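Local coordinates for protein putative dimetal phosphatase (Danio rerio, PDB 2NXF) that probably hydrolyses ADP-ribose and CDP-alcohols such as CDP-choline at a dinuclear metal centre, splitting the diphosphate link, at residues R29-Y33 with I287-P291; D180-P184 with F194-N198; R143-L147 with W208-V212; D151-I155 with H166-L171; V5-I11 with V52-V56. One frame throughout, in Å; residues are numbered along the deposited sequence.

Contact 1: residues R29-Y33 with I287-P291; sequences RRRYY and IETPP. With PO4 (phosphate ion), chain F.
R31 and E288 have the nearest CA atoms across segment 29-33, with its short strand 30-31, and the loop 287-291, and beside them Y32 N donates to I287 O in a nearly straight bond of 2.9 Å (176° at the hydrogen). A water bridges the next carbonyls, donating to both R30 O and E288 O. The main polar link is a salt bridge. R31 NE and R31 NH2 both turn to one oxygen, E288 OE2, and the NE bond measures 3.1 Å. The NE donor uses the anti lone pair of that oxygen; the NH2 bond is weak. The extended R31 chain carries R31 NH1 on to a phosphate ion, probably from the crystallisation liquor, where it makes a weak bond of 3.4 Å to O2. N96 and H97 also hold this phosphate. R29 meets E288 differently. Its CB and CG lie against E288 OE1, 3.4 Å from CG, and a bend at chi2 (-76°) sends its guanidinium off to D268. The Y32 ring is covered on both faces. P290 CA sits over the centre of one face, 3.6 Å from the ring centroid, a CH-pi contact. R30 CG lies on the opposite face, nearer the rim. I287 CD1 packs 3.6 Å from Y33 CD1. E288 OE2 also accepts from ND1 of H267, a zinc ligand. E288 is therefore a second-shell residue. Its contacts would tie the H267 imidazole to the R31 guanidinium, consistent with a pocket edge suited to a substrate phosphate.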
# COMPACT_ATOMS: atom_id res chain seq x y z
N ARG A 29 -5.24 -17.05 -10.61
CA ARG A 29 -5.32 -15.69 -11.11
C ARG A 29 -4.25 -15.46 -12.16
O ARG A 29 -3.11 -15.89 -11.98
CB ARG A 29 -5.09 -14.68 -9.98
CG ARG A 29 -6.01 -14.83 -8.76
CD ARG A 29 -7.41 -14.30 -9.00
NE ARG A 29 -8.19 -14.34 -7.76
CZ ARG A 29 -8.94 -15.35 -7.35
NH1 ARG A 29 -9.07 -16.48 -8.07
NH2 ARG A 29 -9.60 -15.25 -6.20
N ARG A 30 -4.61 -14.76 -13.23
CA ARG A 30 -3.67 -14.42 -14.30
C ARG A 30 -3.03 -13.08 -13.97
O ARG A 30 -3.68 -12.20 -13.39
CB ARG A 30 -4.42 -14.35 -15.64
CG ARG A 30 -3.55 -14.05 -16.85
CD ARG A 30 -4.20 -14.61 -18.13
NE ARG A 30 -3.52 -14.12 -19.33
CZ ARG A 30 -3.85 -14.45 -20.58
NH1 ARG A 30 -4.86 -15.28 -20.82
NH2 ARG A 30 -3.16 -13.93 -21.59
N ARG A 31 -1.76 -12.92 -14.35
CA ARG A 31 -1.04 -11.66 -14.16
C ARG A 31 -0.69 -11.02 -15.51
O ARG A 31 0.01 -11.61 -16.33
CB ARG A 31 0.18 -11.86 -13.25
CG ARG A 31 -0.29 -12.03 -11.82
CD ARG A 31 0.76 -12.12 -10.78
NE ARG A 31 0.11 -12.36 -9.48
CZ ARG A 31 0.70 -12.20 -8.30
NH1 ARG A 31 1.97 -11.77 -8.22
NH2 ARG A 31 0.01 -12.46 -7.20
N TYR A 32 -1.22 -9.82 -15.73
CA TYR A 32 -1.21 -9.17 -17.03
C TYR A 32 -0.10 -8.11 -17.02
O TYR A 32 -0.38 -6.92 -16.92
CB TYR A 32 -2.58 -8.53 -17.27
CG TYR A 32 -3.70 -9.55 -17.32
CD1 TYR A 32 -3.99 -10.21 -18.51
CD2 TYR A 32 -4.45 -9.85 -16.18
CE1 TYR A 32 -5.02 -11.15 -18.57
CE2 TYR A 32 -5.49 -10.79 -16.23
CZ TYR A 32 -5.76 -11.43 -17.42
OH TYR A 32 -6.77 -12.37 -17.50
N TYR A 33 1.15 -8.57 -17.11
CA TYR A 33 2.31 -7.71 -16.82
C TYR A 33 2.40 -6.50 -17.76
O TYR A 33 2.60 -5.36 -17.31
CB TYR A 33 3.61 -8.54 -16.85
CG TYR A 33 3.67 -9.59 -15.75
CD1 TYR A 33 3.90 -9.20 -14.40
CD2 TYR A 33 3.51 -10.94 -16.04
CE1 TYR A 33 3.94 -10.14 -13.38
CE2 TYR A 33 3.57 -11.89 -15.00
CZ TYR A 33 3.78 -11.48 -13.69
OH TYR A 33 3.82 -12.40 -12.67
N ILE A 287 -2.53 -5.55 -11.54
CA ILE A 287 -1.83 -6.69 -12.19
C ILE A 287 -2.74 -7.87 -12.50
O ILE A 287 -2.52 -8.56 -13.49
CB ILE A 287 -0.59 -7.12 -11.39
CG1 ILE A 287 0.24 -8.17 -12.15
CG2 ILE A 287 -0.96 -7.61 -9.98
CD1 ILE A 287 0.81 -7.67 -13.48
N GLU A 288 -3.77 -8.11 -11.68
CA GLU A 288 -4.65 -9.27 -11.95
C GLU A 288 -5.92 -8.87 -12.69
O GLU A 288 -6.85 -9.66 -12.79
CB GLU A 288 -4.94 -10.04 -10.67
CG GLU A 288 -3.68 -10.81 -10.22
CD GLU A 288 -3.83 -11.55 -8.92
OE1 GLU A 288 -4.95 -11.67 -8.40
OE2 GLU A 288 -2.78 -12.03 -8.42
N THR A 289 -5.92 -7.64 -13.21
CA THR A 289 -7.05 -7.09 -13.99
C THR A 289 -6.81 -7.27 -15.52
O THR A 289 -5.82 -6.74 -16.04
CB THR A 289 -7.26 -5.64 -13.68
OG1 THR A 289 -7.35 -5.47 -12.26
CG2 THR A 289 -8.54 -5.12 -14.36
N PRO A 290 -7.70 -7.99 -16.23
CA PRO A 290 -7.49 -8.15 -17.68
C PRO A 290 -7.81 -6.86 -18.44
O PRO A 290 -8.44 -5.96 -17.90
CB PRO A 290 -8.48 -9.27 -18.07
CG PRO A 290 -9.56 -9.17 -17.06
CD PRO A 290 -8.89 -8.75 -15.77
N PRO A 291 -7.34 -6.77 -19.71
CA PRO A 291 -7.53 -5.56 -20.49
C PRO A 291 -8.98 -5.15 -20.71
O PRO A 291 -9.24 -4.00 -21.01
CB PRO A 291 -6.90 -5.93 -21.85
CG PRO A 291 -5.89 -6.92 -21.51
CD PRO A 291 -6.55 -7.77 -20.45
P PO4 F . 2.25 -10.02 -4.61
O1 PO4 F . 0.99 -10.75 -4.19
O2 PO4 F . 3.23 -11.02 -5.18
O3 PO4 F . 1.99 -9.04 -5.74
O4 PO4 F . 2.83 -9.27 -3.45
O HOH W 1 -6.72 -12.50 -12.90

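Contact 2: residues D180-P184 with F194-N198; sequences DLNLP and FVKFN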
# COMPACT_ATOMS: atom_id res chain seq x y z
N ASP A 180 11.47 -22.45 2.21
CA ASP A 180 10.71 -21.49 1.42
C ASP A 180 9.71 -20.77 2.30
O ASP A 180 8.57 -21.20 2.47
CB ASP A 180 9.98 -22.16 0.24
CG ASP A 180 9.25 -21.16 -0.65
OD1 ASP A 180 9.33 -19.93 -0.42
OD2 ASP A 180 8.59 -21.61 -1.61
N LEU A 181 10.15 -19.64 2.84
CA LEU A 181 9.33 -18.88 3.78
C LEU A 181 8.16 -18.10 3.12
O LEU A 181 7.40 -17.42 3.81
CB LEU A 181 10.21 -17.98 4.67
CG LEU A 181 11.03 -18.73 5.72
CD1 LEU A 181 12.15 -17.86 6.29
CD2 LEU A 181 10.16 -19.28 6.85
N ASN A 182 8.02 -18.21 1.80
CA ASN A 182 6.82 -17.69 1.12
C ASN A 182 5.62 -18.64 1.28
O ASN A 182 4.48 -18.26 0.98
CB ASN A 182 7.08 -17.44 -0.38
CG ASN A 182 7.98 -16.25 -0.62
OD1 ASN A 182 7.79 -15.18 -0.05
ND2 ASN A 182 9.01 -16.46 -1.45
N LEU A 183 5.89 -19.86 1.72
CA LEU A 183 4.81 -20.82 1.97
C LEU A 183 4.28 -20.63 3.39
O LEU A 183 5.07 -20.67 4.35
CB LEU A 183 5.29 -22.27 1.78
CG LEU A 183 5.81 -22.65 0.40
CD1 LEU A 183 6.32 -24.08 0.39
CD2 LEU A 183 4.72 -22.44 -0.67
N PRO A 184 2.96 -20.43 3.54
CA PRO A 184 2.44 -20.13 4.87
C PRO A 184 2.54 -21.34 5.79
O PRO A 184 2.60 -22.48 5.30
CB PRO A 184 0.98 -19.77 4.60
CG PRO A 184 0.63 -20.50 3.37
CD PRO A 184 1.89 -20.48 2.53
N PHE A 194 2.20 -15.10 8.37
CA PHE A 194 3.63 -15.16 8.68
C PHE A 194 4.41 -15.82 7.55
O PHE A 194 4.84 -16.98 7.64
CB PHE A 194 3.86 -15.85 10.04
CG PHE A 194 3.44 -14.99 11.20
CD1 PHE A 194 4.19 -13.86 11.55
CD2 PHE A 194 2.29 -15.28 11.92
CE1 PHE A 194 3.80 -13.04 12.61
CE2 PHE A 194 1.89 -14.47 12.99
CZ PHE A 194 2.65 -13.36 13.34
N VAL A 195 4.58 -15.02 6.50
CA VAL A 195 5.29 -15.39 5.28
C VAL A 195 6.25 -14.26 4.92
O VAL A 195 6.06 -13.11 5.35
CB VAL A 195 4.32 -15.63 4.08
CG1 VAL A 195 3.55 -16.93 4.29
CG2 VAL A 195 3.36 -14.45 3.88
N LYS A 196 7.27 -14.61 4.14
CA LYS A 196 8.38 -13.73 3.76
C LYS A 196 7.92 -12.54 2.92
O LYS A 196 8.58 -11.48 2.90
CB LYS A 196 9.39 -14.59 2.98
CG LYS A 196 10.70 -13.94 2.63
CD LYS A 196 11.58 -14.95 1.89
CE LYS A 196 12.68 -14.25 1.12
NZ LYS A 196 13.66 -15.22 0.53
N PHE A 197 6.80 -12.69 2.21
CA PHE A 197 6.31 -11.57 1.38
C PHE A 197 5.48 -10.54 2.15
O PHE A 197 5.00 -9.58 1.56
CB PHE A 197 5.60 -12.07 0.12
CG PHE A 197 4.39 -12.94 0.36
CD1 PHE A 197 3.14 -12.37 0.63
CD2 PHE A 197 4.48 -14.34 0.22
CE1 PHE A 197 1.99 -13.17 0.78
CE2 PHE A 197 3.33 -15.16 0.37
CZ PHE A 197 2.09 -14.58 0.65
N ASN A 198 5.32 -10.75 3.46
CA ASN A 198 4.73 -9.77 4.35
C ASN A 198 5.76 -9.14 5.28
O ASN A 198 6.96 -9.40 5.18
CB ASN A 198 3.57 -10.38 5.16
CG ASN A 198 2.41 -10.77 4.28
OD1 ASN A 198 2.22 -10.23 3.18
ND2 ASN A 198 1.59 -11.70 4.77
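Two type I beta turns, D180-L183 and V195-N198, meet where L181 and N182 touch K196 and F197, at the rim of the dimetal site of this calcineurin-like phosphoesterase. The first turn opens with an Asx turn: D180 OD1 accepts from N182 N. One backbone bond joins the two turns, K196 N to L181 O at 2.8 Å (158° at the hydrogen). The donor stands above the carbonyl plane. V195 CA makes a CA-H...O contact with the same L181 O. The CG of F197 sits between the backbone N and the carbonyl carbon (chi1 60°), which folds the ring back over V195 CG2. That methyl lies 3.4 Å above the ring plane, over its centre. N182 meets the ring at its edge with two oxygens: OD1 is 3.4 Å from F197 CD2, in the ring plane, and the backbone O is 3.4 Å from F197 CE2. The ring also touches N96, a zinc ligand, and Y100 of helix 96-101. An alanine in place of F197 would probably uncover V195 CG2, take the ring edge from N182 and open a gap beside N96. The turn ends at N198, whose OD1 is hydrogen-bonded to the zinc ligand H265. At the far end of the contact, V195 CG1 presses on P184, 3.4 Å from its CA and 3.8 Å from its CB.

Contact 3: residues R143-L147 with W208-V212; sequences RFVLL and WLDAV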
# COMPACT_ATOMS: atom_id res chain seq x y z
N ARG A 143 -5.44 14.91 6.92
CA ARG A 143 -4.04 14.51 7.06
C ARG A 143 -3.86 13.16 6.39
O ARG A 143 -4.72 12.30 6.53
CB ARG A 143 -3.63 14.46 8.53
CG ARG A 143 -2.09 14.26 8.66
CD ARG A 143 -1.57 14.74 9.97
NE ARG A 143 -1.90 16.14 10.17
CZ ARG A 143 -1.13 17.17 9.82
NH1 ARG A 143 0.07 16.96 9.26
NH2 ARG A 143 -1.54 18.39 10.04
N PHE A 144 -2.77 13.01 5.62
CA PHE A 144 -2.39 11.73 5.00
C PHE A 144 -1.20 11.18 5.75
O PHE A 144 -0.27 11.92 6.08
CB PHE A 144 -1.95 11.93 3.54
CG PHE A 144 -3.09 12.07 2.55
CD1 PHE A 144 -4.37 12.39 2.95
CD2 PHE A 144 -2.83 11.92 1.18
CE1 PHE A 144 -5.41 12.53 1.98
CE2 PHE A 144 -3.86 12.05 0.23
CZ PHE A 144 -5.13 12.34 0.63
N VAL A 145 -1.21 9.86 5.96
CA VAL A 145 -0.09 9.19 6.61
C VAL A 145 0.26 8.00 5.72
O VAL A 145 -0.63 7.19 5.39
CB VAL A 145 -0.47 8.67 8.02
CG1 VAL A 145 0.72 7.93 8.68
CG2 VAL A 145 -0.94 9.83 8.93
N LEU A 146 1.52 7.89 5.30
CA LEU A 146 1.97 6.74 4.53
C LEU A 146 2.86 5.93 5.44
O LEU A 146 3.80 6.48 6.03
CB LEU A 146 2.80 7.17 3.30
CG LEU A 146 2.03 7.37 1.98
CD1 LEU A 146 1.22 8.65 2.08
CD2 LEU A 146 3.01 7.41 0.78
N LEU A 147 2.55 4.63 5.55
CA LEU A 147 3.28 3.73 6.43
C LEU A 147 4.19 2.79 5.66
O LEU A 147 3.98 2.57 4.44
CB LEU A 147 2.29 2.88 7.25
CG LEU A 147 1.30 3.63 8.16
CD1 LEU A 147 0.44 2.61 8.91
CD2 LEU A 147 2.05 4.57 9.11
N TRP A 208 5.06 6.59 16.59
CA TRP A 208 4.90 7.80 15.78
C TRP A 208 3.48 7.92 15.19
O TRP A 208 2.86 8.98 15.27
CB TRP A 208 5.97 7.83 14.68
CG TRP A 208 5.77 8.83 13.56
CD1 TRP A 208 6.15 10.16 13.55
CD2 TRP A 208 5.21 8.56 12.27
NE1 TRP A 208 5.83 10.73 12.33
CE2 TRP A 208 5.26 9.77 11.53
CE3 TRP A 208 4.67 7.42 11.67
CZ2 TRP A 208 4.77 9.86 10.23
CZ3 TRP A 208 4.18 7.51 10.36
CH2 TRP A 208 4.24 8.72 9.65
N LEU A 209 2.97 6.83 14.62
CA LEU A 209 1.59 6.84 14.11
C LEU A 209 0.62 7.24 15.25
O LEU A 209 -0.25 8.10 15.08
CB LEU A 209 1.23 5.43 13.63
CG LEU A 209 -0.25 5.27 13.24
CD1 LEU A 209 -0.65 6.24 12.11
CD2 LEU A 209 -0.48 3.79 12.84
N ASP A 210 0.79 6.61 16.41
CA ASP A 210 -0.08 6.92 17.56
C ASP A 210 -0.01 8.41 17.94
O ASP A 210 -1.04 9.03 18.25
CB ASP A 210 0.29 6.04 18.75
CG ASP A 210 -0.65 6.23 19.90
OD1 ASP A 210 -1.86 5.94 19.76
OD2 ASP A 210 -0.19 6.72 20.95
N ALA A 211 1.19 8.99 17.89
CA ALA A 211 1.39 10.42 18.19
C ALA A 211 0.72 11.31 17.16
O ALA A 211 0.04 12.28 17.52
CB ALA A 211 2.89 10.74 18.28
N VAL A 212 0.92 10.98 15.88
CA VAL A 212 0.26 11.72 14.78
C VAL A 212 -1.25 11.73 15.01
O VAL A 212 -1.91 12.78 14.94
CB VAL A 212 0.63 11.11 13.40
CG1 VAL A 212 -0.17 11.76 12.27
CG2 VAL A 212 2.14 11.32 13.14
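A beta-alpha-beta unit underlies this contact: V145 of strand 142-146 and L147 just after it face W208, L209 and V212 of helix 203-219. The helix leads on to strand 222-227, the parallel neighbour of 142-146. Segments 143-146 and 208-212 run antiparallel (177°), their axes 10.8 Å apart at closest. The contact is mainly between apolar side chains. V145 is the centre of the contact. Its CG1 is anti to the backbone N (chi1 179°) and reaches the indole of W208, 3.7 Å from CH2, with L209 CD1 at 4.1 Å. Its other methyl, CG2, meets V212 CG1 at 3.9 Å, the two side chains running in opposite senses. Two residues on, L147 brings its CD2 to the edge of the indole, 3.8 Å from W208 CZ3, while L147 CD1 faces L209 CD2. V212 CG2 lies over one face of the same indole, toward its rim. The ring is thus bordered from the strand and backed by its own helix, and its NE1 bonds to S124. At the other end R143 gives only its aliphatic part: CD rests 4.0 Å from V212 CG1, and the guanidinium goes on to E135 and E221. The helix therefore covers one face of the mixed sheet. F144, on the opposite face, packs on F8 of the other sheet, while strands 134-139 and 222-227 flank strand 142-146.

Contact 4: residues D151-I155 with H166-L171; sequences DLSVI and HSWRIL
S167 OG is the polar atom at the centre of this contact, where helix 162-174 of the calcineurin-like phosphoesterase fold packs on the loop that follows strand 142-146. It lies 3.0 Å from S153 N and 3.2 Å from L152 CA. It is also hydrogen-bonded to K163 O, one turn back in its own helix. A first torsion of -60° sets OG beside its own backbone N, on the side facing the loop. S167 CB comes close too, 3.3 Å from S153 O, so the small serine lets the loop lie near the helix. The hydroxyl of S153 is directed elsewhere, to Y150 O and G156 N. On one flank of the serine, L152 spreads its two methyls. CD2 reaches the edge of the H166 imidazole, 4.0 Å from CD2 of the histidine, while CD1 meets I170 CD1, the two side chains crossing at about a right angle. I170 CD1 also lies over one face of that imidazole, toward its rim. The H166 side chain stands about 2 Å, between nearest atoms, from a bound zinc ion, a position apart from the two metals of the dinuclear centre. On the other flank V154 packs on W168 and on L171, a turn further along. V154 also touches K196. L152 also continues into the fold through backbone bonding with G200. V154 divides its methyls between two helix residues: CG1 is 3.6 Å from W168 CA and 3.8 Å from W168 CB, and CG2 is 3.9 Å from L171 CD2.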
# COMPACT_ATOMS: atom_id res chain seq x y z
N ASP A 151 8.97 -2.33 7.39
CA ASP A 151 9.87 -1.83 8.42
C ASP A 151 10.46 -3.03 9.17
O ASP A 151 11.69 -3.17 9.30
CB ASP A 151 9.01 -0.93 9.32
CG ASP A 151 9.75 -0.36 10.50
OD1 ASP A 151 10.97 -0.53 10.66
OD2 ASP A 151 9.03 0.30 11.29
N LEU A 152 9.59 -3.91 9.65
CA LEU A 152 10.04 -5.23 10.08
C LEU A 152 9.81 -6.17 8.91
O LEU A 152 8.67 -6.41 8.53
CB LEU A 152 9.26 -5.69 11.32
CG LEU A 152 9.38 -4.79 12.55
CD1 LEU A 152 8.61 -5.45 13.69
CD2 LEU A 152 10.83 -4.55 12.95
N SER A 153 10.88 -6.68 8.32
CA SER A 153 10.78 -7.65 7.23
C SER A 153 12.13 -8.28 7.03
O SER A 153 13.15 -7.77 7.51
CB SER A 153 10.34 -6.96 5.93
OG SER A 153 11.34 -6.08 5.43
N VAL A 154 12.15 -9.41 6.33
CA VAL A 154 13.43 -9.97 5.93
C VAL A 154 13.80 -9.52 4.51
O VAL A 154 14.97 -9.55 4.14
CB VAL A 154 13.49 -11.51 6.07
CG1 VAL A 154 13.41 -11.91 7.54
CG2 VAL A 154 12.38 -12.18 5.26
N ILE A 155 12.80 -9.09 3.74
CA ILE A 155 13.05 -8.73 2.34
C ILE A 155 13.44 -7.25 2.17
O ILE A 155 14.05 -6.88 1.15
CB ILE A 155 11.85 -9.06 1.42
CG1 ILE A 155 10.60 -8.24 1.83
CG2 ILE A 155 11.59 -10.56 1.37
CD1 ILE A 155 9.50 -8.31 0.80
N HIS A 166 15.80 -9.29 14.06
CA HIS A 166 14.54 -9.27 14.79
C HIS A 166 13.40 -9.84 13.95
O HIS A 166 12.64 -10.70 14.41
CB HIS A 166 14.20 -7.83 15.21
CG HIS A 166 12.97 -7.73 16.05
ND1 HIS A 166 12.78 -8.46 17.20
CD2 HIS A 166 11.86 -6.96 15.91
CE1 HIS A 166 11.61 -8.16 17.73
NE2 HIS A 166 11.03 -7.25 16.97
N SER A 167 13.29 -9.35 12.72
CA SER A 167 12.25 -9.77 11.76
C SER A 167 12.35 -11.25 11.40
O SER A 167 11.34 -11.95 11.31
CB SER A 167 12.36 -8.92 10.51
OG SER A 167 12.18 -7.54 10.85
N TRP A 168 13.58 -11.74 11.21
CA TRP A 168 13.79 -13.15 10.90
C TRP A 168 13.37 -14.04 12.07
O TRP A 168 12.79 -15.11 11.88
CB TRP A 168 15.26 -13.39 10.52
CG TRP A 168 15.56 -14.82 10.16
CD1 TRP A 168 15.52 -15.39 8.91
CD2 TRP A 168 15.92 -15.86 11.07
NE1 TRP A 168 15.85 -16.73 8.99
CE2 TRP A 168 16.09 -17.04 10.30
CE3 TRP A 168 16.12 -15.92 12.45
CZ2 TRP A 168 16.45 -18.27 10.88
CZ3 TRP A 168 16.48 -17.14 13.04
CH2 TRP A 168 16.64 -18.30 12.24
N ARG A 169 13.67 -13.59 13.29
CA ARG A 169 13.25 -14.32 14.49
C ARG A 169 11.71 -14.39 14.62
O ARG A 169 11.17 -15.45 14.95
CB ARG A 169 13.87 -13.67 15.73
CG ARG A 169 15.35 -13.96 15.80
CD ARG A 169 16.06 -13.23 16.93
NE ARG A 169 17.46 -13.61 16.95
CZ ARG A 169 18.40 -13.04 17.70
NH1 ARG A 169 18.09 -12.05 18.52
NH2 ARG A 169 19.66 -13.48 17.64
N ILE A 170 11.03 -13.27 14.37
CA ILE A 170 9.56 -13.22 14.40
C ILE A 170 8.99 -14.17 13.33
O ILE A 170 8.15 -15.02 13.63
CB ILE A 170 9.01 -11.79 14.14
CG1 ILE A 170 9.42 -10.82 15.26
CG2 ILE A 170 7.47 -11.82 13.89
CD1 ILE A 170 9.17 -9.32 14.86
N LEU A 171 9.47 -14.03 12.10
CA LEU A 171 8.98 -14.85 10.99
C LEU A 171 9.19 -16.34 11.24
O LEU A 171 8.26 -17.14 11.04
CB LEU A 171 9.67 -14.45 9.68
CG LEU A 171 9.34 -15.27 8.41
CD1 LEU A 171 7.83 -15.31 8.17
CD2 LEU A 171 10.09 -14.64 7.22

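Contact 5: residues V5-I11 with V52-V56; sequences VFTFGLI and VQCVV
F6 lies against Q53 and C54 where strands 6-11 and 54-57 start side by side. Its CB and CG pass the Q53 amide oxygen, with F6 CG 4.0 Å from Q53 OE1. CD1 then meets the Q53 amide, and CE1 rests 3.5 Å from Q53 CB. At the tip CZ reaches C54 SG, 3.7 Å away; the sulfur lies at the ring edge, a sulfur-aromatic contact. With CG anti to the backbone N, chi1 of -166° brings the ring to Q53 and C54. Replacing F6 by an alanine would probably leave C54 SG without its aromatic neighbour and open a gap beside Q53. Q53 is modelled in two conformers; in the one described, its OE1 accepts from T7 N at 3.0 Å and from a water that also binds T7 OG1. Backbone bonds of a parallel pair follow: Q53 N to T7 O (2.8 Å), G9 N to C54 O (2.9 Å), V56 N to G9 O (2.9 Å), and a weak one from I11 N to V56 O. C54 N is buried with no partner. F8 and V56 share a face with C54, turned toward F144 of the other sheet. Apolar side chains and backbone bonds thus fix two adjacent strands of the sandwich that lead to the zinc ligands D13 and D60.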
# COMPACT_ATOMS: atom_id res chain seq x y z
N VAL A 5 -13.35 19.28 -0.83
CA VAL A 5 -12.20 19.95 -0.24
C VAL A 5 -10.91 19.51 -0.94
O VAL A 5 -9.98 20.31 -1.10
CB VAL A 5 -12.10 19.65 1.29
CG1 VAL A 5 -10.87 20.31 1.90
CG2 VAL A 5 -13.35 20.12 2.01
N PHE A 6 -10.86 18.24 -1.34
CA PHE A 6 -9.66 17.67 -1.92
C PHE A 6 -10.03 16.45 -2.75
O PHE A 6 -10.97 15.74 -2.41
CB PHE A 6 -8.69 17.26 -0.80
CG PHE A 6 -7.28 16.95 -1.26
CD1 PHE A 6 -6.43 17.99 -1.67
CD2 PHE A 6 -6.80 15.65 -1.26
CE1 PHE A 6 -5.11 17.68 -2.09
CE2 PHE A 6 -5.49 15.35 -1.68
CZ PHE A 6 -4.65 16.38 -2.09
N THR A 7 -9.28 16.22 -3.82
CA THR A 7 -9.59 15.15 -4.78
C THR A 7 -8.28 14.46 -5.15
O THR A 7 -7.31 15.13 -5.50
CB THR A 7 -10.22 15.74 -6.08
OG1 THR A 7 -11.45 16.44 -5.78
CG2 THR A 7 -10.50 14.64 -7.09
N PHE A 8 -8.23 13.13 -5.05
CA PHE A 8 -6.97 12.43 -5.34
C PHE A 8 -7.20 11.09 -6.02
O PHE A 8 -8.22 10.45 -5.77
CB PHE A 8 -6.09 12.28 -4.10
CG PHE A 8 -6.70 11.45 -2.99
CD1 PHE A 8 -6.29 10.14 -2.76
CD2 PHE A 8 -7.66 12.02 -2.14
CE1 PHE A 8 -6.84 9.39 -1.71
CE2 PHE A 8 -8.23 11.28 -1.10
CZ PHE A 8 -7.82 9.97 -0.89
N GLY A 9 -6.28 10.69 -6.89
CA GLY A 9 -6.35 9.36 -7.51
C GLY A 9 -5.79 8.26 -6.61
O GLY A 9 -4.94 8.52 -5.77
N LEU A 10 -6.27 7.03 -6.79
CA LEU A 10 -5.79 5.85 -6.04
C LEU A 10 -5.61 4.67 -6.98
O LEU A 10 -6.48 4.41 -7.81
CB LEU A 10 -6.84 5.41 -5.01
CG LEU A 10 -7.03 6.31 -3.81
CD1 LEU A 10 -8.36 6.00 -3.12
CD2 LEU A 10 -5.84 6.13 -2.86
N ILE A 11 -4.51 3.93 -6.81
CA ILE A 11 -4.29 2.74 -7.65
C ILE A 11 -3.35 1.81 -6.87
O ILE A 11 -2.57 2.28 -6.04
CB ILE A 11 -3.71 3.13 -9.03
CG1 ILE A 11 -3.93 2.01 -10.07
CG2 ILE A 11 -2.24 3.59 -8.92
CD1 ILE A 11 -3.74 2.48 -11.54
N VAL A 52 -7.32 16.07 -10.66
CA VAL A 52 -6.97 15.57 -9.29
C VAL A 52 -5.80 16.37 -8.71
O VAL A 52 -4.94 16.84 -9.47
CB VAL A 52 -6.65 14.04 -9.19
CG1 VAL A 52 -7.79 13.19 -9.79
CG2 VAL A 52 -5.31 13.71 -9.86
N GLN A 53 -5.75 16.50 -7.39
CA GLN A 53 -4.72 17.31 -6.75
C GLN A 53 -3.45 16.52 -6.42
O GLN A 53 -2.39 17.11 -6.21
CB GLN A 53 -5.28 18.02 -5.53
CG GLN A 53 -6.22 19.16 -5.90
CD GLN A 53 -7.19 19.51 -4.80
OE1 GLN A 53 -8.22 18.86 -4.64
NE2 GLN A 53 -6.88 20.56 -4.04
N CYS A 54 -3.58 15.20 -6.37
CA CYS A 54 -2.44 14.28 -6.25
C CYS A 54 -2.91 12.86 -6.54
O CYS A 54 -4.08 12.63 -6.79
CB CYS A 54 -1.77 14.36 -4.86
SG CYS A 54 -2.69 13.59 -3.50
N VAL A 55 -1.96 11.93 -6.56
CA VAL A 55 -2.26 10.52 -6.72
C VAL A 55 -1.52 9.81 -5.59
O VAL A 55 -0.42 10.21 -5.23
CB VAL A 55 -1.77 9.99 -8.10
CG1 VAL A 55 -1.95 8.48 -8.22
CG2 VAL A 55 -2.51 10.74 -9.27
N VAL A 56 -2.14 8.78 -5.02
CA VAL A 56 -1.45 7.87 -4.11
C VAL A 56 -1.47 6.48 -4.73
O VAL A 56 -2.53 5.96 -5.08
CB VAL A 56 -2.10 7.82 -2.71
CG1 VAL A 56 -1.25 6.96 -1.77
CG2 VAL A 56 -2.28 9.23 -2.12
O HOH W 2 -10.88 19.04 -4.94

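From the N terminus, strand 6-11 opens contact 5, which closes at 52-56. Segment 29-33 lies between these ends and finds its partner only at 287-291, so contacts 1 and 5 cross. Contact 1 spans the other three. Contact 3 starts at strand 142-146 and closes on helix 203-219; within that span contact 4 and then contact 2 close in series. Those two touch: K196 CG lies 3.6 Å from V154 CG2. Contacts 3 and 5 also touch, joining the two sheets. Contacts 1 and 2 approach the metal centre from different loops, with centres about 22 Å apart.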